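Local coordinates for serine-rich secreted cell wall anchored (LPXTG-motif ) protein (Lactobacillus reuteri ATCC 53608, PDB 5NXK) that probably mediates adhesion of this gut bacterium to its host, acting as a cell-wall-anchored, serine-rich repeat adhesin built on a pectate-lyase-like beta-solenoid, at residues A33-G39 and G59-N65; Y87-S93 and T111-K116; I171-V177 and V205-L211; V235-V241 and A268-H274. All blocks are in the same frame, centred on the assembly; numbering follows the deposited sequence.

How the contacts relate
Contacts 1 and 2 pair successive strands of one parallel sheet of the beta-solenoid; their centres are 11 Å apart, and strand 61-63 of contact 1 adjoins strand 90-92 of contact 2, with probable hydrogen bonds from I61 N to F89 O and L63 N to N91 O. Contacts 3 and 4 stack the turns joining the two longest sheets, their centres 10 Å apart, and meet where A209 O lies 2.9 Å from A240 N. Each pair thus repeats one kind of contact from coil to coil. Between the pairs, contacts 2 and 3 are 22 Å apart at their centres. No ligand marks a binding site among the four.

Contact 1 (A33-G39 and G59-N65); sequences AITINNG and GGIILNN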
loop_
_atom_site.group_PDB
_atom_site.type_symbol
_atom_site.label_atom_id
_atom_site.label_comp_id
_atom_site.label_asym_id
_atom_site.label_seq_id
_atom_site.Cartn_x
_atom_site.Cartn_y
_atom_site.Cartn_z
ATOM N N ALA A 33 10.086 15.808 -7.426
ATOM C CA ALA A 33 9.496 15.318 -6.186
ATOM C C ALA A 33 9.333 16.490 -5.224
ATOM O O ALA A 33 10.148 17.406 -5.221
ATOM C CB ALA A 33 10.358 14.222 -5.555
ATOM N N ILE A 34 8.285 16.454 -4.411
ATOM C CA ILE A 34 8.078 17.463 -3.376
ATOM C C ILE A 34 8.375 16.852 -2.008
ATOM O O ILE A 34 7.757 15.861 -1.639
ATOM C CB ILE A 34 6.633 17.992 -3.385
ATOM C CG1 ILE A 34 6.340 18.763 -4.671
ATOM C CG2 ILE A 34 6.385 18.881 -2.182
ATOM C CD1 ILE A 34 4.868 19.108 -4.835
ATOM N N THR A 35 9.297 17.439 -1.249
ATOM C CA THR A 35 9.623 16.893 0.068
ATOM C C THR A 35 8.914 17.635 1.195
ATOM O O THR A 35 8.907 18.859 1.239
ATOM C CB THR A 35 11.145 16.922 0.345
ATOM O OG1 THR A 35 11.823 16.046 -0.566
ATOM C CG2 THR A 35 11.438 16.465 1.770
ATOM N N ILE A 36 8.320 16.865 2.099
ATOM C CA ILE A 36 7.722 17.366 3.319
ATOM C C ILE A 36 8.561 16.873 4.492
ATOM O O ILE A 36 8.601 15.675 4.781
ATOM C CB ILE A 36 6.278 16.879 3.499
ATOM C CG1 ILE A 36 5.453 17.130 2.232
ATOM C CG2 ILE A 36 5.658 17.500 4.754
ATOM C CD1 ILE A 36 4.016 16.636 2.331
ATOM N N ASN A 37 9.229 17.796 5.173
ATOM C CA ASN A 37 10.119 17.424 6.266
ATOM C C ASN A 37 10.147 18.482 7.356
ATOM O O ASN A 37 11.177 18.704 7.997
ATOM C CB ASN A 37 11.536 17.159 5.750
ATOM C CG ASN A 37 12.162 18.378 5.087
ATOM O OD1 ASN A 37 11.555 19.446 5.011
ATOM N ND2 ASN A 37 13.401 18.226 4.637
ATOM N N ASN A 38 9.017 19.147 7.547
ATOM C CA ASN A 38 8.956 20.265 8.473
ATOM C C ASN A 38 8.096 20.002 9.699
ATOM O O ASN A 38 7.395 20.900 10.174
ATOM C CB ASN A 38 8.482 21.517 7.719
ATOM C CG ASN A 38 7.124 21.337 7.058
ATOM O OD1 ASN A 38 6.572 20.237 7.022
ATOM N ND2 ASN A 38 6.613 22.413 6.469
ATOM N N GLY A 39 8.168 18.773 10.215
ATOM C CA GLY A 39 7.630 18.446 11.526
ATOM C C GLY A 39 6.265 17.791 11.505
ATOM O O GLY A 39 5.924 17.075 10.554
ATOM N N GLY A 59 10.488 10.624 -7.207
ATOM C CA GLY A 59 9.282 10.459 -6.413
ATOM C C GLY A 59 8.220 11.510 -6.702
ATOM O O GLY A 59 8.416 12.383 -7.545
ATOM N N GLY A 60 7.079 11.405 -6.027
ATOM C CA GLY A 60 6.010 12.390 -6.148
ATOM C C GLY A 60 5.989 13.258 -4.905
ATOM O O GLY A 60 6.477 14.394 -4.894
ATOM N N ILE A 61 5.402 12.723 -3.847
ATOM C CA ILE A 61 5.499 13.346 -2.535
ATOM C C ILE A 61 6.404 12.498 -1.653
ATOM O O ILE A 61 6.190 11.295 -1.517
ATOM C CB ILE A 61 4.118 13.507 -1.887
ATOM C CG1 ILE A 61 3.263 14.445 -2.732
ATOM C CG2 ILE A 61 4.248 14.007 -0.447
ATOM C CD1 ILE A 61 1.843 14.590 -2.250
ATOM N N ILE A 62 7.419 13.122 -1.063
ATOM C CA ILE A 62 8.308 12.434 -0.149
ATOM C C ILE A 62 8.145 12.954 1.274
ATOM O O ILE A 62 8.425 14.111 1.543
ATOM C CB ILE A 62 9.775 12.599 -0.560
ATOM C CG1 ILE A 62 9.962 12.249 -2.044
ATOM C CG2 ILE A 62 10.682 11.787 0.372
ATOM C CD1 ILE A 62 11.384 12.383 -2.535
ATOM N N LEU A 63 7.699 12.085 2.173
ATOM C CA LEU A 63 7.617 12.387 3.601
ATOM C C LEU A 63 8.992 12.075 4.165
ATOM O O LEU A 63 9.498 10.965 3.988
ATOM C CB LEU A 63 6.535 11.547 4.285
ATOM C CG LEU A 63 5.151 11.541 3.610
ATOM C CD1 LEU A 63 4.135 10.730 4.421
ATOM C CD2 LEU A 63 4.638 12.952 3.359
ATOM N N ASN A 64 9.629 13.049 4.801
ATOM C CA ASN A 64 11.021 12.855 5.188
ATOM C C ASN A 64 11.433 13.587 6.466
ATOM O O ASN A 64 12.527 14.147 6.529
ATOM C CB ASN A 64 11.925 13.273 4.020
ATOM C CG ASN A 64 13.245 12.514 3.994
ATOM O OD1 ASN A 64 13.523 11.680 4.859
ATOM N ND2 ASN A 64 14.053 12.782 2.975
ATOM N N ASN A 65 10.564 13.587 7.476
ATOM C CA ASN A 65 10.943 14.139 8.778
ATOM C C ASN A 65 12.165 13.415 9.308
ATOM O O ASN A 65 12.286 12.194 9.185
ATOM C CB ASN A 65 9.785 14.043 9.772
ATOM C CG ASN A 65 8.787 15.167 9.598
ATOM O OD1 ASN A 65 9.134 16.233 9.098
ATOM N ND2 ASN A 65 7.546 14.942 10.016
#
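I34 and I36 are zipped to the residues from G60 to N64 by four main-chain hydrogen bonds, the first three nearly straight. I34 N donates to G60 O at 2.8 Å and I34 O accepts from I62 N, after which I36 repeats the pattern with I62 O and N64 N. Weaker CA-H...O contacts fill the intervals, among them T35 CA to I62 O.

Apolar contacts lie on both faces of this ladder. On the buried one, I36 CD1 reaches L63 CD2 at 3.9 Å, the two side chains lying alongside and pointing the same way, and it also meets I61 CG2 at 3.8 Å. I34 and I61 share that face, where L14 of helix 7-14 packs on both. This is the coil-on-coil stacking of a parallel beta-solenoid, as in the pectate lyase-like family: strands 34-36 and 61-63 belong to successive turns of the chain, and their axes approach to 4.7 Å at an angle of 23°. On the other face, CG1 of I62 sits beside its own backbone N (chi1 -50°), and the extended chain beyond it carries CD1 to within 3.7 Å of A33 CB. T35 lies across I62 and N64, with OG1 near I62 CB and CG2 3.9 Å from N64 CB.

A polar clasp follows the strands. The buried amide of N65 grips both main-chain polar atoms of G39: OD1 accepts from G39 N at 2.9 Å, and ND2 donates to G39 O at 2.7 Å. The second bond comes in from above the carbonyl plane, 49° out of it. With a donor and an acceptor both engaged, the amide is fixed in one orientation, while S94 OG bonds to N65 N.

Contact 2 (Y87-S93 and T111-K116); sequences YGFVNMS and TLVWSK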
loop_
_atom_site.group_PDB
_atom_site.type_symbol
_atom_site.label_atom_id
_atom_site.label_comp_id
_atom_site.label_asym_id
_atom_site.label_seq_id
_atom_site.Cartn_x
_atom_site.Cartn_y
_atom_site.Cartn_z
ATOM N N TYR A 87 9.696 4.473 -5.998
ATOM C CA TYR A 87 9.419 4.822 -4.596
ATOM C C TYR A 87 8.018 5.404 -4.375
ATOM O O TYR A 87 7.757 6.026 -3.350
ATOM C CB TYR A 87 10.491 5.784 -4.053
ATOM C CG TYR A 87 11.855 5.129 -4.057
ATOM C CD1 TYR A 87 12.098 4.031 -3.248
ATOM C CD2 TYR A 87 12.873 5.560 -4.911
ATOM C CE1 TYR A 87 13.324 3.395 -3.249
ATOM C CE2 TYR A 87 14.106 4.925 -4.925
ATOM C CZ TYR A 87 14.323 3.842 -4.092
ATOM O OH TYR A 87 15.531 3.188 -4.073
ATOM N N GLY A 88 7.121 5.167 -5.329
ATOM C CA GLY A 88 5.704 5.431 -5.129
ATOM C C GLY A 88 5.297 6.864 -5.378
ATOM O O GLY A 88 6.158 7.739 -5.509
ATOM N N PHE A 89 3.987 7.101 -5.471
ATOM C CA PHE A 89 3.474 8.459 -5.494
ATOM C C PHE A 89 3.798 9.113 -4.182
ATOM O O PHE A 89 4.261 10.255 -4.146
ATOM C CB PHE A 89 1.964 8.521 -5.731
ATOM C CG PHE A 89 1.448 9.933 -5.870
ATOM C CD1 PHE A 89 1.574 10.617 -7.083
ATOM C CD2 PHE A 89 0.865 10.588 -4.797
ATOM C CE1 PHE A 89 1.119 11.936 -7.214
ATOM C CE2 PHE A 89 0.406 11.901 -4.921
ATOM C CZ PHE A 89 0.532 12.575 -6.127
ATOM N N VAL A 90 3.524 8.394 -3.095
ATOM C CA VAL A 90 4.014 8.804 -1.785
ATOM C C VAL A 90 5.110 7.862 -1.299
ATOM O O VAL A 90 4.986 6.621 -1.333
ATOM C CB VAL A 90 2.920 8.858 -0.714
ATOM C CG1 VAL A 90 3.484 9.526 0.545
ATOM C CG2 VAL A 90 1.713 9.632 -1.226
ATOM N N ASN A 91 6.186 8.497 -0.853
ATOM C CA ASN A 91 7.356 7.840 -0.309
ATOM C C ASN A 91 7.399 8.204 1.159
ATOM O O ASN A 91 7.709 9.332 1.511
ATOM C CB ASN A 91 8.623 8.297 -1.048
ATOM C CG ASN A 91 9.909 7.792 -0.407
ATOM O OD1 ASN A 91 9.903 7.236 0.691
ATOM N ND2 ASN A 91 11.030 7.988 -1.104
ATOM N N MET A 92 7.090 7.227 2.001
ATOM C CA MET A 92 6.932 7.403 3.439
ATOM C C MET A 92 8.288 7.193 4.079
ATOM O O MET A 92 8.581 6.116 4.601
ATOM C CB MET A 92 5.899 6.398 3.967
ATOM C CG MET A 92 4.531 6.566 3.293
ATOM S SD MET A 92 3.308 5.276 3.703
ATOM C CE MET A 92 2.900 5.776 5.366
ATOM N N SER A 93 9.126 8.221 4.007
ATOM C CA SER A 93 10.514 8.092 4.431
ATOM C C SER A 93 10.865 8.854 5.714
ATOM O O SER A 93 12.039 9.099 5.977
ATOM C CB SER A 93 11.439 8.559 3.297
ATOM O OG SER A 93 11.676 7.517 2.364
ATOM N N THR A 111 5.303 0.708 -8.583
ATOM C CA THR A 111 5.121 0.721 -7.130
ATOM C C THR A 111 4.370 1.999 -6.781
ATOM O O THR A 111 4.840 3.082 -7.108
ATOM C CB THR A 111 6.456 0.653 -6.412
ATOM O OG1 THR A 111 7.097 -0.584 -6.766
ATOM C CG2 THR A 111 6.270 0.739 -4.879
ATOM N N LEU A 112 3.205 1.887 -6.145
ATOM C CA LEU A 112 2.340 3.061 -5.945
ATOM C C LEU A 112 2.598 3.803 -4.638
ATOM O O LEU A 112 2.382 5.021 -4.550
ATOM C CB LEU A 112 0.857 2.688 -6.012
ATOM C CG LEU A 112 0.220 2.186 -7.319
ATOM C CD1 LEU A 112 0.923 0.978 -7.906
ATOM C CD2 LEU A 112 -1.240 1.867 -7.060
ATOM N N VAL A 113 3.020 3.069 -3.619
ATOM C CA VAL A 113 3.347 3.655 -2.309
ATOM C C VAL A 113 4.539 2.907 -1.753
ATOM O O VAL A 113 4.593 1.677 -1.839
ATOM C CB VAL A 113 2.176 3.570 -1.293
ATOM C CG1 VAL A 113 2.581 4.209 0.048
ATOM C CG2 VAL A 113 0.938 4.247 -1.845
ATOM N N TRP A 114 5.500 3.636 -1.191
ATOM C CA TRP A 114 6.700 2.982 -0.680
ATOM C C TRP A 114 7.017 3.569 0.698
ATOM O O TRP A 114 6.599 4.672 0.994
ATOM C CB TRP A 114 7.867 3.166 -1.663
ATOM C CG TRP A 114 9.148 2.465 -1.317
ATOM C CD1 TRP A 114 9.560 1.234 -1.757
ATOM C CD2 TRP A 114 10.200 2.960 -0.478
ATOM N NE1 TRP A 114 10.795 0.923 -1.222
ATOM C CE2 TRP A 114 11.212 1.975 -0.445
ATOM C CE3 TRP A 114 10.381 4.137 0.254
ATOM C CZ2 TRP A 114 12.384 2.135 0.296
ATOM C CZ3 TRP A 114 11.550 4.297 0.980
ATOM C CH2 TRP A 114 12.533 3.303 0.997
ATOM N N SER A 115 7.739 2.835 1.532
ATOM C CA SER A 115 8.049 3.313 2.878
ATOM C C SER A 115 9.374 2.782 3.376
ATOM O O SER A 115 9.860 1.749 2.904
ATOM C CB SER A 115 6.930 2.904 3.848
ATOM O OG SER A 115 6.948 1.500 4.055
ATOM N N LYS A 116 9.963 3.503 4.325
ATOM C CA LYS A 116 11.087 2.999 5.099
ATOM C C LYS A 116 10.588 1.882 6.010
ATOM O O LYS A 116 9.531 2.009 6.627
ATOM C CB LYS A 116 11.711 4.110 5.949
ATOM C CG LYS A 116 12.769 4.964 5.260
ATOM C CD LYS A 116 13.135 6.149 6.163
ATOM C CE LYS A 116 14.187 7.054 5.539
ATOM N NZ LYS A 116 15.174 6.313 4.719
#
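Y87 turns the edge of its ring onto the face of W114, a T-shaped pair on the outer side of two adjacent parallel strands, one coil of the beta-solenoid laid against the next. The ring planes stand 81° apart, and Y87 CD1 lies 3.5 Å from W114 CD2, over the centre of the indole. W114 is also stacked with Y164 and meets F150 edge-to-face, forming an aromatic cluster. The N91 amide, nearly perpendicular to the indole, brings OD1 to its edge, 3.2 Å from CE3 of W114.

The ladder and its inward face are packed as tightly as this pair. M92 N donates to W114 O at 2.8 Å in an almost straight bond, flanked by W114 N to V90 O and K116 N to M92 O. On the inward face, M92 CB presses on S115 CB at 3.6 Å. With CG beside the backbone N and SD anti beyond it (chi2 172°), M92 carries SD to 3.9 Å from V113 CG1; V100 of strand 97-102 packs against V90 and M92.

Regularity is lost around G88 and F89. F89 N does bond to L112 O, but from 51° above the carbonyl plane, and the buried V90 N has no partner in the model. G88 CA comes within 3.2 Å of T111 O of the other segment. At the far end, partly exposed K116 lays its aliphatic chain along S93, with CE 3.0 Å from S93 O.

Contact 3 (I171-V177 and V205-L211); sequences IAENANV and VGNNASL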
loop_
_atom_site.group_PDB
_atom_site.type_symbol
_atom_site.label_atom_id
_atom_site.label_comp_id
_atom_site.label_asym_id
_atom_site.label_seq_id
_atom_site.Cartn_x
_atom_site.Cartn_y
_atom_site.Cartn_z
ATOM N N ILE A 171 -8.110 -1.469 5.009
ATOM C CA ILE A 171 -9.250 -1.190 4.147
ATOM C C ILE A 171 -10.380 -0.783 5.072
ATOM O O ILE A 171 -10.831 -1.564 5.907
ATOM C CB ILE A 171 -9.660 -2.399 3.269
ATOM C CG1 ILE A 171 -8.659 -2.632 2.128
ATOM C CG2 ILE A 171 -11.009 -2.155 2.612
ATOM C CD1 ILE A 171 -7.261 -3.012 2.543
ATOM N N ALA A 172 -10.819 0.463 4.951
ATOM C CA ALA A 172 -11.759 1.008 5.921
ATOM C C ALA A 172 -13.093 0.298 5.871
ATOM O O ALA A 172 -13.449 -0.281 4.846
ATOM C CB ALA A 172 -11.963 2.493 5.670
ATOM N N GLU A 173 -13.836 0.340 6.971
ATOM C CA GLU A 173 -15.205 -0.151 6.950
ATOM C C GLU A 173 -15.988 0.502 5.813
ATOM O O GLU A 173 -15.781 1.674 5.503
ATOM C CB GLU A 173 -15.901 0.050 8.294
ATOM C CG GLU A 173 -16.098 1.461 8.753
ATOM C CD GLU A 173 -17.012 1.518 9.971
ATOM O OE1 GLU A 173 -17.762 0.541 10.195
ATOM O OE2 GLU A 173 -16.960 2.522 10.712
ATOM N N ASN A 174 -16.823 -0.303 5.160
ATOM C CA ASN A 174 -17.660 0.099 4.027
ATOM C C ASN A 174 -16.896 0.436 2.759
ATOM O O ASN A 174 -17.504 0.778 1.757
ATOM C CB ASN A 174 -18.531 1.300 4.411
ATOM C CG ASN A 174 -19.397 1.004 5.603
ATOM O OD1 ASN A 174 -19.998 -0.057 5.682
ATOM N ND2 ASN A 174 -19.415 1.910 6.569
ATOM N N ALA A 175 -15.582 0.293 2.767
ATOM C CA ALA A 175 -14.830 0.604 1.556
ATOM C C ALA A 175 -14.988 -0.479 0.496
ATOM O O ALA A 175 -15.298 -1.633 0.808
ATOM C CB ALA A 175 -13.359 0.807 1.877
ATOM N N ASN A 176 -14.757 -0.089 -0.754
ATOM C CA ASN A 176 -14.678 -1.004 -1.882
ATOM C C ASN A 176 -13.342 -0.763 -2.578
ATOM O O ASN A 176 -13.161 0.201 -3.336
ATOM C CB ASN A 176 -15.852 -0.826 -2.843
ATOM C CG ASN A 176 -17.185 -1.162 -2.197
ATOM O OD1 ASN A 176 -18.027 -0.288 -1.983
ATOM N ND2 ASN A 176 -17.373 -2.431 -1.855
ATOM N N VAL A 177 -12.379 -1.601 -2.227
ATOM C CA VAL A 177 -11.024 -1.439 -2.705
ATOM C C VAL A 177 -10.702 -2.522 -3.697
ATOM O O VAL A 177 -10.949 -3.706 -3.434
ATOM C CB VAL A 177 -10.021 -1.466 -1.537
ATOM C CG1 VAL A 177 -8.589 -1.409 -2.045
ATOM C CG2 VAL A 177 -10.311 -0.317 -0.569
ATOM N N VAL A 205 -9.251 -5.686 6.827
ATOM C CA VAL A 205 -10.379 -5.353 5.973
ATOM C C VAL A 205 -11.565 -5.066 6.906
ATOM O O VAL A 205 -11.993 -5.945 7.659
ATOM C CB VAL A 205 -10.709 -6.489 4.980
ATOM C CG1 VAL A 205 -11.868 -6.080 4.063
ATOM C CG2 VAL A 205 -9.474 -6.854 4.151
ATOM N N GLY A 206 -12.078 -3.835 6.887
ATOM C CA GLY A 206 -13.037 -3.409 7.901
ATOM C C GLY A 206 -14.443 -3.980 7.726
ATOM O O GLY A 206 -14.740 -4.627 6.710
ATOM N N ASN A 207 -15.303 -3.756 8.721
ATOM C CA ASN A 207 -16.700 -4.185 8.635
ATOM C C ASN A 207 -17.356 -3.784 7.336
ATOM O O ASN A 207 -17.246 -2.639 6.927
ATOM C CB ASN A 207 -17.547 -3.609 9.766
ATOM C CG ASN A 207 -17.290 -4.267 11.083
ATOM O OD1 ASN A 207 -16.252 -4.892 11.292
ATOM N ND2 ASN A 207 -18.271 -4.184 11.973
ATOM N N ASN A 208 -18.047 -4.729 6.703
ATOM C CA ASN A 208 -18.817 -4.467 5.489
ATOM C C ASN A 208 -17.995 -3.897 4.351
ATOM O O ASN A 208 -18.548 -3.296 3.431
ATOM C CB ASN A 208 -19.978 -3.521 5.781
ATOM C CG ASN A 208 -20.924 -4.072 6.818
ATOM O OD1 ASN A 208 -20.974 -3.588 7.953
ATOM N ND2 ASN A 208 -21.692 -5.092 6.436
ATOM N N ALA A 209 -16.681 -4.088 4.400
ATOM C CA ALA A 209 -15.825 -3.608 3.315
ATOM C C ALA A 209 -15.584 -4.710 2.302
ATOM O O ALA A 209 -15.825 -5.881 2.582
ATOM C CB ALA A 209 -14.507 -3.105 3.854
ATOM N N SER A 210 -15.084 -4.337 1.132
ATOM C CA SER A 210 -14.696 -5.327 0.150
ATOM C C SER A 210 -13.263 -5.052 -0.314
ATOM O O SER A 210 -12.833 -3.898 -0.465
ATOM C CB SER A 210 -15.689 -5.369 -1.027
ATOM O OG SER A 210 -15.323 -4.492 -2.084
ATOM N N LEU A 211 -12.518 -6.134 -0.484
ATOM C CA LEU A 211 -11.169 -6.079 -1.013
ATOM C C LEU A 211 -11.082 -7.077 -2.142
ATOM O O LEU A 211 -11.330 -8.262 -1.943
ATOM C CB LEU A 211 -10.135 -6.395 0.067
ATOM C CG LEU A 211 -8.705 -6.562 -0.472
ATOM C CD1 LEU A 211 -8.237 -5.265 -1.127
ATOM C CD2 LEU A 211 -7.734 -6.962 0.635
HETATM O O HOH W 1 -20.305 -0.750 8.881
HETATM O O HOH W 2 -18.249 -2.990 0.591
HETATM O O HOH W 3 -13.582 -4.650 -3.831
#
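Two type II beta turns, A172 to A175 and G206 to A209, lie one on the other at a corner of the beta-solenoid, each joining a strand of one long parallel sheet to a strand of the next. Before the corner, I171 O accepts from G206 N; after it, S210 N donates to A175 O at 2.7 Å and V177 N to S210 O. Within the turns themselves the coils stay linked by N174 N, which bonds to N207 O at 3.0 Å.

On the inner side, I171 CG2 rests 3.8 Å from A209 CB, a methyl that also sits 3.2 Å from A172 O. Further in, L211 CD1 touches both I171 CG1 and V177 CG1, 4.0 Å from the latter.

On the outer side two turn asparagines, N174 and N208, stack, and N238 of the next coil continues the row. N174 and N208, both at positive phi, point the same way with amide planes only 15° apart, and N174 OD1 meets N208 CB at 3.5 Å. The stack lacks the amide-amide bonds of a true asparagine ladder.

Water takes part there instead. One molecule lies 3.1 Å from both E173 OE1 and N208 OD1, and another donates to N208 O at 2.9 Å and, at longer range, to A175 O. The corner thus combines an apolar, closely fitted inside with an outside whose carboxylate, amide and carbonyl oxygens are bridged between coils by water.

Contact 4 (V235-V241 and A268-H274); sequences VNENAAV and AKGSNVH
V235 and V273 reach toward each other tip to tip, V235 CG1 standing 4.1 Å from V273 CG2 inside a corner of the beta-solenoid. The same methyl of V235 packs 3.7 Å from S271 CB. With CG1 of V273 anti to the backbone N (chi1 175°), CG2 lies beside that N and meets V241 CB. A268 points its CB toward the other segment, 3.2 Å from V235 O and close to E237 N.

At the surface, E237 and K269 run side by side in the same direction. E237 is extended beyond CG, and its OE2 lies 3.2 Å from K269 CE but 3.7 Å from NZ, making a long salt bridge.

E237, A268 and K269 belong to two stacked type II turns, N236 to A239 and A268 to S271, which the valines flank. S271 OG donates to A268 O at 2.5 Å, in the carbonyl plane and on a lone pair, while S271 N bonds to the same oxygen. Between the turn tips, a water donates to N238 OD1 and G270 O.

Across the coils, A268 N bonds to V235 O, N272 N to A239 O, V241 N to N272 O at 2.8 Å, nearly straight, and H274 N to V241 O. These main-chain bonds and the valine packing hold the coils together; the charged pair, long and at the surface, is probably secondary.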
loop_
_atom_site.group_PDB
_atom_site.type_symbol
_atom_site.label_atom_id
_atom_site.label_comp_id
_atom_site.label_asym_id
_atom_site.label_seq_id
_atom_site.Cartn_x
_atom_site.Cartn_y
_atom_site.Cartn_z
ATOM N N VAL A 235 -9.901 -9.995 8.659
ATOM C CA VAL A 235 -11.087 -9.728 7.868
ATOM C C VAL A 235 -12.281 -9.635 8.822
ATOM O O VAL A 235 -12.664 -10.620 9.444
ATOM C CB VAL A 235 -11.303 -10.821 6.826
ATOM C CG1 VAL A 235 -12.613 -10.586 6.066
ATOM C CG2 VAL A 235 -10.096 -10.876 5.891
ATOM N N ASN A 236 -12.854 -8.444 8.949
ATOM C CA ASN A 236 -13.888 -8.199 9.949
ATOM C C ASN A 236 -15.293 -8.637 9.511
ATOM O O ASN A 236 -15.482 -9.131 8.393
ATOM C CB ASN A 236 -13.877 -6.708 10.349
ATOM C CG ASN A 236 -12.700 -6.363 11.248
ATOM O OD1 ASN A 236 -12.770 -6.582 12.449
ATOM N ND2 ASN A 236 -11.624 -5.826 10.679
ATOM N N GLU A 237 -16.265 -8.479 10.406
ATOM C CA GLU A 237 -17.625 -8.955 10.146
ATOM C C GLU A 237 -18.202 -8.441 8.843
ATOM O O GLU A 237 -18.061 -7.262 8.511
ATOM C CB GLU A 237 -18.591 -8.590 11.273
ATOM C CG GLU A 237 -18.270 -9.223 12.603
ATOM C CD GLU A 237 -19.370 -8.996 13.621
ATOM O OE1 GLU A 237 -20.274 -8.171 13.347
ATOM O OE2 GLU A 237 -19.317 -9.628 14.700
ATOM N N ASN A 238 -18.819 -9.359 8.103
ATOM C CA ASN A 238 -19.504 -9.070 6.843
ATOM C C ASN A 238 -18.622 -8.505 5.741
ATOM O O ASN A 238 -19.124 -8.060 4.715
ATOM C CB ASN A 238 -20.686 -8.128 7.095
ATOM C CG ASN A 238 -21.635 -8.664 8.162
ATOM O OD1 ASN A 238 -21.937 -9.856 8.194
ATOM N ND2 ASN A 238 -22.092 -7.791 9.048
ATOM N N ALA A 239 -17.309 -8.547 5.921
ATOM C CA ALA A 239 -16.430 -8.133 4.834
ATOM C C ALA A 239 -16.439 -9.179 3.712
ATOM O O ALA A 239 -16.721 -10.354 3.948
ATOM C CB ALA A 239 -15.019 -7.892 5.338
ATOM N N ALA A 240 -16.179 -8.718 2.491
ATOM C CA ALA A 240 -16.077 -9.560 1.305
ATOM C C ALA A 240 -14.670 -9.453 0.733
ATOM O O ALA A 240 -14.204 -8.366 0.398
ATOM C CB ALA A 240 -17.114 -9.148 0.256
ATOM N N VAL A 241 -13.982 -10.579 0.639
ATOM C CA VAL A 241 -12.621 -10.609 0.135
ATOM C C VAL A 241 -12.517 -11.576 -1.031
ATOM O O VAL A 241 -12.953 -12.725 -0.929
ATOM C CB VAL A 241 -11.626 -11.016 1.239
ATOM C CG1 VAL A 241 -10.227 -11.279 0.655
ATOM C CG2 VAL A 241 -11.570 -9.953 2.340
ATOM N N ALA A 268 -13.701 -13.118 10.285
ATOM C CA ALA A 268 -14.786 -12.948 11.248
ATOM C C ALA A 268 -16.114 -13.513 10.768
ATOM O O ALA A 268 -16.325 -13.706 9.572
ATOM C CB ALA A 268 -14.953 -11.452 11.588
ATOM N N LYS A 269 -17.019 -13.771 11.711
ATOM C CA LYS A 269 -18.368 -14.228 11.361
ATOM C C LYS A 269 -19.016 -13.246 10.373
ATOM O O LYS A 269 -18.830 -12.022 10.474
ATOM C CB LYS A 269 -19.234 -14.441 12.610
ATOM C CG LYS A 269 -19.605 -13.193 13.372
ATOM C CD LYS A 269 -20.753 -13.469 14.354
ATOM C CE LYS A 269 -20.914 -12.324 15.357
ATOM N NZ LYS A 269 -20.178 -12.614 16.624
ATOM N N GLY A 270 -19.737 -13.798 9.399
ATOM C CA GLY A 270 -20.386 -13.011 8.372
ATOM C C GLY A 270 -19.490 -12.677 7.192
ATOM O O GLY A 270 -19.982 -12.298 6.136
ATOM N N SER A 271 -18.173 -12.782 7.360
ATOM C CA SER A 271 -17.275 -12.509 6.233
ATOM C C SER A 271 -17.365 -13.592 5.158
ATOM O O SER A 271 -17.725 -14.740 5.428
ATOM C CB SER A 271 -15.821 -12.360 6.704
ATOM O OG SER A 271 -15.305 -13.578 7.242
ATOM N N ASN A 272 -17.022 -13.207 3.935
ATOM C CA ASN A 272 -17.025 -14.112 2.800
ATOM C C ASN A 272 -15.700 -13.949 2.073
ATOM O O ASN A 272 -15.406 -12.887 1.510
ATOM C CB ASN A 272 -18.211 -13.839 1.869
ATOM C CG ASN A 272 -19.534 -14.306 2.459
ATOM O OD1 ASN A 272 -20.238 -13.543 3.133
ATOM N ND2 ASN A 272 -19.874 -15.566 2.217
ATOM N N VAL A 273 -14.869 -14.977 2.163
ATOM C CA VAL A 273 -13.510 -14.917 1.639
ATOM C C VAL A 273 -13.342 -15.977 0.550
ATOM O O VAL A 273 -13.634 -17.149 0.766
ATOM C CB VAL A 273 -12.470 -15.124 2.769
ATOM C CG1 VAL A 273 -11.060 -15.182 2.223
ATOM C CG2 VAL A 273 -12.585 -14.017 3.822
ATOM N N HIS A 274 -12.919 -15.552 -0.631
ATOM C CA HIS A 274 -12.713 -16.458 -1.743
ATOM C C HIS A 274 -11.296 -16.281 -2.262
ATOM O O HIS A 274 -10.899 -15.187 -2.682
ATOM C CB HIS A 274 -13.729 -16.202 -2.853
ATOM C CG HIS A 274 -13.642 -17.182 -3.975
ATOM N ND1 HIS A 274 -12.618 -17.161 -4.903
ATOM C CD2 HIS A 274 -14.435 -18.226 -4.314
ATOM C CE1 HIS A 274 -12.793 -18.144 -5.767
ATOM N NE2 HIS A 274 -13.887 -18.806 -5.431
HETATM O O HOH W 4 -22.689 -11.617 5.813
#